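Local coordinates for protein pectinesterase inhibitor 1 (Arabidopsis thaliana, PDB 1X91) that inhibits plant pectin methylesterases, the apoplastic enzymes that remove methyl esters from cell-wall pectin, at residues T50-K55 with V130-T135; Q57-G62 with S124-V129; V76-S81 with A112-D117. The protein carries 1 engineered substitution. One frame throughout, in Å; residues are numbered along the deposited sequence. Where two conformers were deposited one is given.

All three contacts lie in the four-helix bundle. Contacts 1 and 2 both join helix 34-62 to helix 127-149, whereas contact 3 joins helix 66-94 to helix 98-119. Contact 3 is the buried one, and its chemistry is a tyrosine ring against a half-cystine and an alanine, with a glutamate-threonine pair at its outer edge. Contact 1 is partly buried: a single side-chain hydrogen bond crosses it, and a water bridges its outer part. Contact 2, about 18 Å from the centre of the chain at its own centre, sets an isoleucine methyl on a helix-capping aspartate, with no hydrogen bond across. A hydrogen bond between side chains links contact 1 to contact 3.

Contact 1 (T50-K55 with V130-T135); sequences TQTLKK and VNNSKT
T52 and N132 meet where helix 34-62 and helix 127-149 run side by side, their CA atoms 6.6 Å apart. Both side chains leave the backbone toward the opposing helix, but rather than colliding end to end they slide past each other in opposite directions. The amide ND2 of N132 thereby draws alongside the hydroxyl of T52 and donates to OG1 over 3.0 Å. The bond is somewhat bent, with an N-H...O angle of 146°, and OG1 stands 16° out of the amide plane. The same oxygen lies 3.1 Å from N132 CB, so the hydroxyl is tucked against the root of the asparagine as well as its amide nitrogen. With chi1 at -57°, T52 turns OG1 back beside its own backbone N, within reach of R48 O one helical turn earlier; the hydroxyl bonds to that carbonyl while accepting from N132, and these two bonds together restrict its rotation. The methyl CG2 takes the place opposite the backbone N and only skirts N132 CB, at 4.2 Å. On its outer side the amide is served by a water, which accepts from N132 ND2 at 3.0 Å and donates to Q51 OE1 at 2.7 Å. ND2 therefore bonds to a buried hydroxyl on one hand and to a water bridge on the other, a small polar cluster at the partly exposed edge of the bundle. Deeper in, T52 packs on Y79 of helix 66-94 and I136 of helix 127-149, while S133 leans on C115 and L116 of helix 98-119.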
loop_
_atom_site.group_PDB
_atom_site.type_symbol
_atom_site.label_atom_id
_atom_site.label_comp_id
_atom_site.label_asym_id
_atom_site.label_seq_id
_atom_site.Cartn_x
_atom_site.Cartn_y
_atom_site.Cartn_z
ATOM N N THR A 50 3.189 2.660 -7.921
ATOM C CA THR A 50 3.582 3.132 -9.230
ATOM C C THR A 50 4.583 2.167 -9.886
ATOM O O THR A 50 4.479 1.848 -11.073
ATOM C CB THR A 50 4.164 4.537 -9.089
ATOM O OG1 THR A 50 3.122 5.400 -8.623
ATOM C CG2 THR A 50 4.517 5.111 -10.448
ATOM N N GLN A 51 5.547 1.698 -9.123
ATOM C CA GLN A 51 6.510 0.714 -9.647
ATOM C C GLN A 51 5.775 -0.549 -10.079
ATOM O O GLN A 51 6.141 -1.188 -11.092
ATOM C CB GLN A 51 7.531 0.382 -8.584
ATOM C CG GLN A 51 8.485 1.535 -8.207
ATOM C CD GLN A 51 9.030 1.437 -6.777
ATOM O OE1 GLN A 51 8.941 0.392 -6.133
ATOM N NE2 GLN A 51 9.637 2.520 -6.298
ATOM N N THR A 52 4.780 -0.964 -9.312
ATOM C CA THR A 52 4.072 -2.217 -9.567
ATOM C C THR A 52 3.233 -2.115 -10.804
ATOM O O THR A 52 3.172 -3.082 -11.600
ATOM C CB THR A 52 3.195 -2.625 -8.351
ATOM O OG1 THR A 52 4.042 -2.724 -7.202
ATOM C CG2 THR A 52 2.648 -4.028 -8.555
ATOM N N LEU A 53 2.548 -0.986 -10.989
ATOM C CA LEU A 53 1.837 -0.745 -12.255
ATOM C C LEU A 53 2.784 -0.902 -13.473
ATOM O O LEU A 53 2.436 -1.597 -14.441
ATOM C CB LEU A 53 1.145 0.633 -12.236
ATOM C CG LEU A 53 0.283 0.975 -13.441
ATOM C CD1 LEU A 53 -0.860 -0.027 -13.642
ATOM C CD2 LEU A 53 -0.305 2.370 -13.273
ATOM N N LYS A 54 3.967 -0.323 -13.391
ATOM C CA LYS A 54 4.954 -0.455 -14.447
ATOM C C LYS A 54 5.407 -1.881 -14.681
ATOM O O LYS A 54 5.500 -2.312 -15.833
ATOM C CB LYS A 54 6.123 0.471 -14.180
ATOM C CG LYS A 54 5.730 1.903 -14.471
ATOM N NZ LYS A 54 4.122 4.777 -16.714
ATOM N N LYS A 55 5.654 -2.616 -13.609
ATOM C CA LYS A 55 6.034 -4.017 -13.708
ATOM C C LYS A 55 4.923 -4.813 -14.374
ATOM O O LYS A 55 5.199 -5.630 -15.243
ATOM C CB LYS A 55 6.329 -4.596 -12.326
ATOM C CG LYS A 55 6.717 -6.077 -12.316
ATOM C CE LYS A 55 9.275 -7.370 -12.834
ATOM N N VAL A 130 3.506 -10.254 -6.636
ATOM C CA VAL A 130 2.971 -10.794 -5.378
ATOM C C VAL A 130 3.628 -10.078 -4.196
ATOM O O VAL A 130 2.946 -9.644 -3.276
ATOM C CB VAL A 130 3.243 -12.330 -5.281
ATOM C CG1 VAL A 130 2.968 -12.864 -3.864
ATOM C CG2 VAL A 130 2.445 -13.060 -6.315
ATOM N N ASN A 131 4.931 -9.893 -4.269
ATOM C CA ASN A 131 5.684 -9.360 -3.138
ATOM C C ASN A 131 5.354 -7.882 -2.980
ATOM O O ASN A 131 5.165 -7.444 -1.870
ATOM C CB ASN A 131 7.185 -9.548 -3.319
ATOM C CG ASN A 131 7.601 -11.007 -3.208
ATOM O OD1 ASN A 131 6.805 -11.868 -2.809
ATOM N ND2 ASN A 131 8.842 -11.305 -3.608
ATOM N N ASN A 132 5.316 -7.120 -4.067
ATOM C CA ASN A 132 4.920 -5.707 -3.979
ATOM C C ASN A 132 3.499 -5.543 -3.491
ATOM O O ASN A 132 3.198 -4.588 -2.782
ATOM C CB ASN A 132 5.094 -4.960 -5.294
ATOM C CG ASN A 132 6.543 -4.611 -5.603
ATOM O OD1 ASN A 132 7.460 -5.016 -4.894
ATOM N ND2 ASN A 132 6.747 -3.848 -6.681
ATOM N N SER A 133 2.589 -6.439 -3.879
ATOM C CA SER A 133 1.213 -6.376 -3.405
ATOM C C SER A 133 1.125 -6.607 -1.915
ATOM O O SER A 133 0.403 -5.909 -1.224
ATOM C CB SER A 133 0.299 -7.360 -4.127
ATOM O OG SER A 133 0.136 -6.957 -5.482
ATOM N N LYS A 134 1.876 -7.580 -1.436
ATOM C CA LYS A 134 1.970 -7.796 0.002
ATOM C C LYS A 134 2.585 -6.576 0.703
ATOM O O LYS A 134 2.093 -6.149 1.744
ATOM C CB LYS A 134 2.800 -9.049 0.311
ATOM C CG LYS A 134 2.117 -10.302 -0.061
ATOM C CD LYS A 134 3.003 -11.522 0.254
ATOM C CE LYS A 134 2.325 -12.811 -0.134
ATOM N NZ LYS A 134 3.219 -13.955 0.219
ATOM N N THR A 135 3.631 -6.001 0.148
ATOM C CA THR A 135 4.296 -4.816 0.712
ATOM C C THR A 135 3.318 -3.653 0.773
ATOM O O THR A 135 3.231 -2.955 1.768
ATOM C CB THR A 135 5.503 -4.463 -0.129
ATOM O OG1 THR A 135 6.501 -5.485 0.124
ATOM C CG2 THR A 135 6.109 -3.099 0.238
HETATM O O HOH W 1 9.177 -2.130 -6.989
#

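Contact 2 (Q57-G62 with S124-V129); sequences QSIIDG and SVDSSV
The carboxylate of D126 presents one flat face to I59, whose CD1 methyl sits almost squarely above CG at 3.4 Å, with both oxygens only slightly farther off. D126 is the N-cap residue of helix 127-149, and its carboxylate makes the capping bond; the helix packs beside the end of helix 34-62 in the four-helix bundle. At the rim of the plane OD2 accepts twice: V129 N comes to its anti lone pair over 3.0 Å at 153°, and S128 OG meets it nearly along the C-O axis at 2.6 Å. These two bonds on OD2 fix the rotation of the carboxylate with its face to the methyl, and the start of the helix would probably stabilise its negative charge. D126 swings CG opposite its backbone N (chi1 -176°), which carries the carboxylate toward helix 34-62. A second pair of flat groups lies within that helix: Q57 NE2 donates in its own amide plane to D61 OD1, 2.9 Å away, meeting the D61 carboxylate from above. Y72 of helix 66-94 touches I59, and its OH accepts from D126 N. Beside the carboxylate, the same methyl, I59 CD1, touches V129 CG2 at 3.7 Å.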
loop_
_atom_site.group_PDB
_atom_site.type_symbol
_atom_site.label_atom_id
_atom_site.label_comp_id
_atom_site.label_asym_id
_atom_site.label_seq_id
_atom_site.Cartn_x
_atom_site.Cartn_y
_atom_site.Cartn_z
ATOM N N GLN A 57 2.588 -3.863 -16.447
ATOM C CA GLN A 57 2.517 -3.532 -17.865
ATOM C C GLN A 57 3.631 -4.192 -18.635
ATOM O O GLN A 57 3.394 -4.628 -19.786
ATOM C CB GLN A 57 2.577 -2.025 -18.132
ATOM C CG GLN A 57 2.065 -1.730 -19.578
ATOM C CD GLN A 57 0.658 -2.225 -19.815
ATOM O OE1 GLN A 57 -0.246 -1.933 -19.022
ATOM N NE2 GLN A 57 0.458 -3.004 -20.874
ATOM N N SER A 58 4.820 -4.265 -18.049
ATOM C CA SER A 58 5.976 -4.893 -18.689
ATOM C C SER A 58 5.693 -6.374 -18.917
ATOM O O SER A 58 5.991 -6.939 -20.002
ATOM C CB SER A 58 7.223 -4.716 -17.849
ATOM O OG SER A 58 8.295 -5.502 -18.343
ATOM N N ILE A 59 5.112 -7.018 -17.913
ATOM C CA ILE A 59 4.809 -8.460 -18.002
ATOM C C ILE A 59 3.774 -8.702 -19.113
ATOM O O ILE A 59 3.952 -9.566 -19.994
ATOM C CB ILE A 59 4.293 -8.984 -16.615
ATOM C CG1 ILE A 59 5.397 -8.954 -15.595
ATOM C CG2 ILE A 59 3.711 -10.396 -16.755
ATOM C CD1 ILE A 59 4.906 -9.071 -14.165
ATOM N N ILE A 60 2.688 -7.951 -19.088
ATOM C CA ILE A 60 1.647 -8.040 -20.090
ATOM C C ILE A 60 2.225 -7.824 -21.485
ATOM O O ILE A 60 1.933 -8.579 -22.402
ATOM C CB ILE A 60 0.493 -7.026 -19.774
ATOM C CG1 ILE A 60 -0.271 -7.481 -18.527
ATOM C CG2 ILE A 60 -0.499 -7.003 -20.896
ATOM C CD1 ILE A 60 -1.095 -6.387 -17.834
ATOM N N ASP A 61 3.063 -6.805 -21.623
ATOM C CA ASP A 61 3.604 -6.434 -22.940
ATOM C C ASP A 61 4.504 -7.541 -23.497
ATOM O O ASP A 61 4.538 -7.724 -24.723
ATOM C CB ASP A 61 4.384 -5.108 -22.872
ATOM C CG ASP A 61 3.488 -3.890 -22.749
ATOM O OD1 ASP A 61 2.242 -3.941 -23.009
ATOM O OD2 ASP A 61 3.977 -2.793 -22.421
ATOM N N GLY A 62 5.209 -8.268 -22.636
ATOM C CA GLY A 62 6.098 -9.375 -23.018
ATOM C C GLY A 62 5.345 -10.601 -23.545
ATOM O O GLY A 62 5.894 -11.401 -24.306
ATOM N N SER A 124 1.952 -20.425 -11.883
ATOM C CA SER A 124 3.238 -19.751 -11.765
ATOM C C SER A 124 2.953 -18.274 -11.896
ATOM O O SER A 124 2.201 -17.842 -12.744
ATOM C CB SER A 124 4.261 -20.223 -12.818
ATOM O OG SER A 124 5.603 -20.070 -12.330
ATOM N N VAL A 125 3.544 -17.504 -10.998
ATOM C CA VAL A 125 3.222 -16.104 -10.879
ATOM C C VAL A 125 4.490 -15.269 -10.794
ATOM O O VAL A 125 5.562 -15.775 -10.429
ATOM C CB VAL A 125 2.364 -15.860 -9.632
ATOM C CG1 VAL A 125 3.151 -16.189 -8.376
ATOM C CG2 VAL A 125 1.829 -14.438 -9.647
ATOM N N ASP A 126 4.378 -14.015 -11.230
ATOM C CA ASP A 126 5.485 -13.080 -11.068
ATOM C C ASP A 126 5.680 -12.695 -9.595
ATOM O O ASP A 126 4.797 -12.115 -8.971
ATOM C CB ASP A 126 5.261 -11.825 -11.876
ATOM C CG ASP A 126 6.424 -10.911 -11.786
ATOM O OD1 ASP A 126 7.419 -11.091 -12.537
ATOM O OD2 ASP A 126 6.470 -9.993 -10.954
ATOM N N SER A 127 6.825 -13.007 -9.033
ATOM C CA SER A 127 7.067 -12.810 -7.617
ATOM C C SER A 127 7.071 -11.335 -7.209
ATOM O O SER A 127 6.674 -11.031 -6.068
ATOM C CB SER A 127 8.370 -13.505 -7.164
ATOM O OG SER A 127 9.469 -12.893 -7.783
ATOM N N SER A 128 7.522 -10.436 -8.089
ATOM C CA SER A 128 7.546 -8.999 -7.760
ATOM C C SER A 128 6.110 -8.473 -7.654
ATOM O O SER A 128 5.821 -7.643 -6.797
ATOM C CB SER A 128 8.396 -8.176 -8.754
ATOM O OG SER A 128 7.657 -7.928 -9.911
ATOM N N VAL A 129 5.188 -8.929 -8.508
ATOM C CA VAL A 129 3.800 -8.531 -8.353
ATOM C C VAL A 129 3.265 -9.005 -7.001
ATOM O O VAL A 129 2.618 -8.222 -6.272
ATOM C CB VAL A 129 2.898 -9.049 -9.519
ATOM C CG1 VAL A 129 1.407 -8.780 -9.234
ATOM C CG2 VAL A 129 3.331 -8.440 -10.844
#

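Contact 3 (V76-S81 with A112-D117); sequences VDEYES and ADTCLD
Y79 crosses from helix 66-94 to C115 and A112, and its ring reaches across to helix 98-119. The two segments run antiparallel at 173°, with their axes 8.9 Å apart. CB of Y79 does not aim at the facing segment; the gap is spanned by the length of the ring. Contact begins at CE1, which lies 3.9 Å from C115 SG. The sulfur approaches at the edge of the ring, 5.2 Å from its centroid and 76° off the normal, a cysteine sulfur-aromatic contact. C115 CB rests against the same CE1, so one ring carbon takes both atoms of the cysteine side chain. Farther out, CZ passes the methyl of A112 more loosely, and the terminal OH settles 3.7 Å from A112 CB. The buried hydroxyl has carbon neighbours in A112, and its polar partner is S133 OG of helix 127-149, to which it is hydrogen-bonded. C115 holds SG opposite its backbone N (chi1 180°), and that sulfur is joined in a disulfide to C75, at the position just before segment 76-81.

Beside this buried row, E78 and T114 cross at about a right angle nearer the outside. The glutamate chain bends at chi2, and the methyl CG2 of T114 lies over the face of its carboxylate, 3.7 Å from E78 CD. T114 OG1 turns instead to D110 O in its own helix. Tyrosine, alanine and a disulfide-bonded cysteine thus pack between antiparallel neighbours in the core of the four-helix bundle of the pectin methylesterase inhibitor family, with helix 66-94 and helix 98-119 also tied covalently by C75-C115.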
loop_
_atom_site.group_PDB
_atom_site.type_symbol
_atom_site.label_atom_id
_atom_site.label_comp_id
_atom_site.label_asym_id
_atom_site.label_seq_id
_atom_site.Cartn_x
_atom_site.Cartn_y
_atom_site.Cartn_z
ATOM N N VAL A 76 -3.840 -4.378 -13.015
ATOM C CA VAL A 76 -3.583 -3.028 -13.520
ATOM C C VAL A 76 -4.748 -2.099 -13.164
ATOM O O VAL A 76 -4.522 -0.985 -12.719
ATOM C CB VAL A 76 -3.341 -3.016 -15.052
ATOM C CG1 VAL A 76 -3.456 -1.607 -15.635
ATOM C CG2 VAL A 76 -1.994 -3.614 -15.387
ATOM N N ASP A 77 -5.965 -2.587 -13.338
ATOM C CA ASP A 77 -7.150 -1.803 -13.018
ATOM C C ASP A 77 -7.144 -1.489 -11.529
ATOM O O ASP A 77 -7.441 -0.351 -11.149
ATOM C CB ASP A 77 -8.407 -2.537 -13.424
ATOM C CG ASP A 77 -8.529 -2.724 -14.925
ATOM O OD1 ASP A 77 -7.838 -2.047 -15.700
ATOM O OD2 ASP A 77 -9.309 -3.544 -15.400
ATOM N N GLU A 78 -6.832 -2.466 -10.690
ATOM C CA GLU A 78 -6.830 -2.257 -9.236
ATOM C C GLU A 78 -5.763 -1.252 -8.840
ATOM O O GLU A 78 -5.992 -0.416 -7.951
ATOM C CB GLU A 78 -6.630 -3.569 -8.483
ATOM C CG GLU A 78 -7.796 -4.545 -8.663
ATOM C CD GLU A 78 -9.103 -4.032 -8.084
ATOM O OE1 GLU A 78 -9.076 -3.314 -7.087
ATOM O OE2 GLU A 78 -10.171 -4.288 -8.677
ATOM N N TYR A 79 -4.592 -1.312 -9.471
ATOM C CA TYR A 79 -3.521 -0.404 -9.157
ATOM C C TYR A 79 -3.757 1.020 -9.664
ATOM O O TYR A 79 -3.348 1.972 -8.998
ATOM C CB TYR A 79 -2.138 -0.959 -9.556
ATOM C CG TYR A 79 -1.591 -1.852 -8.442
ATOM C CD1 TYR A 79 -1.545 -3.236 -8.586
ATOM C CD2 TYR A 79 -1.351 -1.340 -7.163
ATOM C CE1 TYR A 79 -1.099 -4.056 -7.555
ATOM C CE2 TYR A 79 -0.931 -2.165 -6.120
ATOM C CZ TYR A 79 -0.783 -3.538 -6.359
ATOM O OH TYR A 79 -0.364 -4.391 -5.353
ATOM N N GLU A 80 -4.372 1.164 -10.846
ATOM C CA GLU A 80 -4.737 2.484 -11.320
ATOM C C GLU A 80 -5.689 3.160 -10.284
ATOM O O GLU A 80 -5.502 4.304 -9.919
ATOM C CB GLU A 80 -5.331 2.442 -12.717
ATOM C CG GLU A 80 -4.309 2.034 -13.780
ATOM C CD GLU A 80 -4.877 1.964 -15.172
ATOM O OE1 GLU A 80 -6.095 1.720 -15.313
ATOM O OE2 GLU A 80 -4.062 2.112 -16.102
ATOM N N SER A 81 -6.622 2.379 -9.777
ATOM C CA SER A 81 -7.581 2.864 -8.788
ATOM C C SER A 81 -6.873 3.106 -7.471
ATOM O O SER A 81 -7.122 4.111 -6.800
ATOM C CB SER A 81 -8.719 1.865 -8.611
ATOM O OG SER A 81 -9.575 1.896 -9.747
ATOM N N ALA A 112 -4.707 -3.722 -3.532
ATOM C CA ALA A 112 -3.605 -4.646 -3.404
ATOM C C ALA A 112 -4.090 -6.056 -3.063
ATOM O O ALA A 112 -3.597 -7.023 -3.640
ATOM C CB ALA A 112 -2.579 -4.155 -2.407
ATOM N N ASP A 113 -5.061 -6.178 -2.169
ATOM C CA ASP A 113 -5.568 -7.475 -1.698
ATOM C C ASP A 113 -6.260 -8.176 -2.861
ATOM O O ASP A 113 -6.133 -9.420 -3.017
ATOM C CB ASP A 113 -6.561 -7.262 -0.549
ATOM C CG ASP A 113 -6.381 -8.240 0.629
ATOM O OD1 ASP A 113 -5.563 -9.186 0.565
ATOM O OD2 ASP A 113 -7.048 -8.073 1.695
ATOM N N THR A 114 -6.956 -7.408 -3.670
ATOM C CA THR A 114 -7.708 -7.946 -4.812
ATOM C C THR A 114 -6.733 -8.446 -5.866
ATOM O O THR A 114 -6.921 -9.536 -6.385
ATOM C CB THR A 114 -8.610 -6.910 -5.423
ATOM O OG1 THR A 114 -9.665 -6.551 -4.519
ATOM C CG2 THR A 114 -9.310 -7.461 -6.706
ATOM N N CYS A 115 -5.676 -7.681 -6.137
ATOM C CA CYS A 115 -4.603 -8.172 -6.999
ATOM C C CYS A 115 -4.066 -9.511 -6.507
ATOM O O CYS A 115 -3.962 -10.474 -7.284
ATOM C CB CYS A 115 -3.486 -7.136 -7.149
ATOM S SG CYS A 115 -2.127 -7.772 -8.232
ATOM N N LEU A 116 -3.788 -9.627 -5.210
ATOM C CA LEU A 116 -3.288 -10.881 -4.655
ATOM C C LEU A 116 -4.284 -12.018 -4.897
ATOM O O LEU A 116 -3.909 -13.129 -5.288
ATOM C CB LEU A 116 -3.060 -10.735 -3.173
ATOM C CG LEU A 116 -1.782 -10.032 -2.835
ATOM C CD1 LEU A 116 -1.780 -9.657 -1.366
ATOM C CD2 LEU A 116 -0.586 -10.932 -3.233
ATOM N N ASP A 117 -5.567 -11.746 -4.693
ATOM C CA ASP A 117 -6.614 -12.743 -4.970
ATOM C C ASP A 117 -6.791 -13.053 -6.490
ATOM O O ASP A 117 -7.155 -14.171 -6.866
ATOM C CB ASP A 117 -7.948 -12.285 -4.358
ATOM C CG ASP A 117 -7.954 -12.337 -2.820
ATOM O OD1 ASP A 117 -7.074 -12.987 -2.215
ATOM O OD2 ASP A 117 -8.821 -11.748 -2.135
#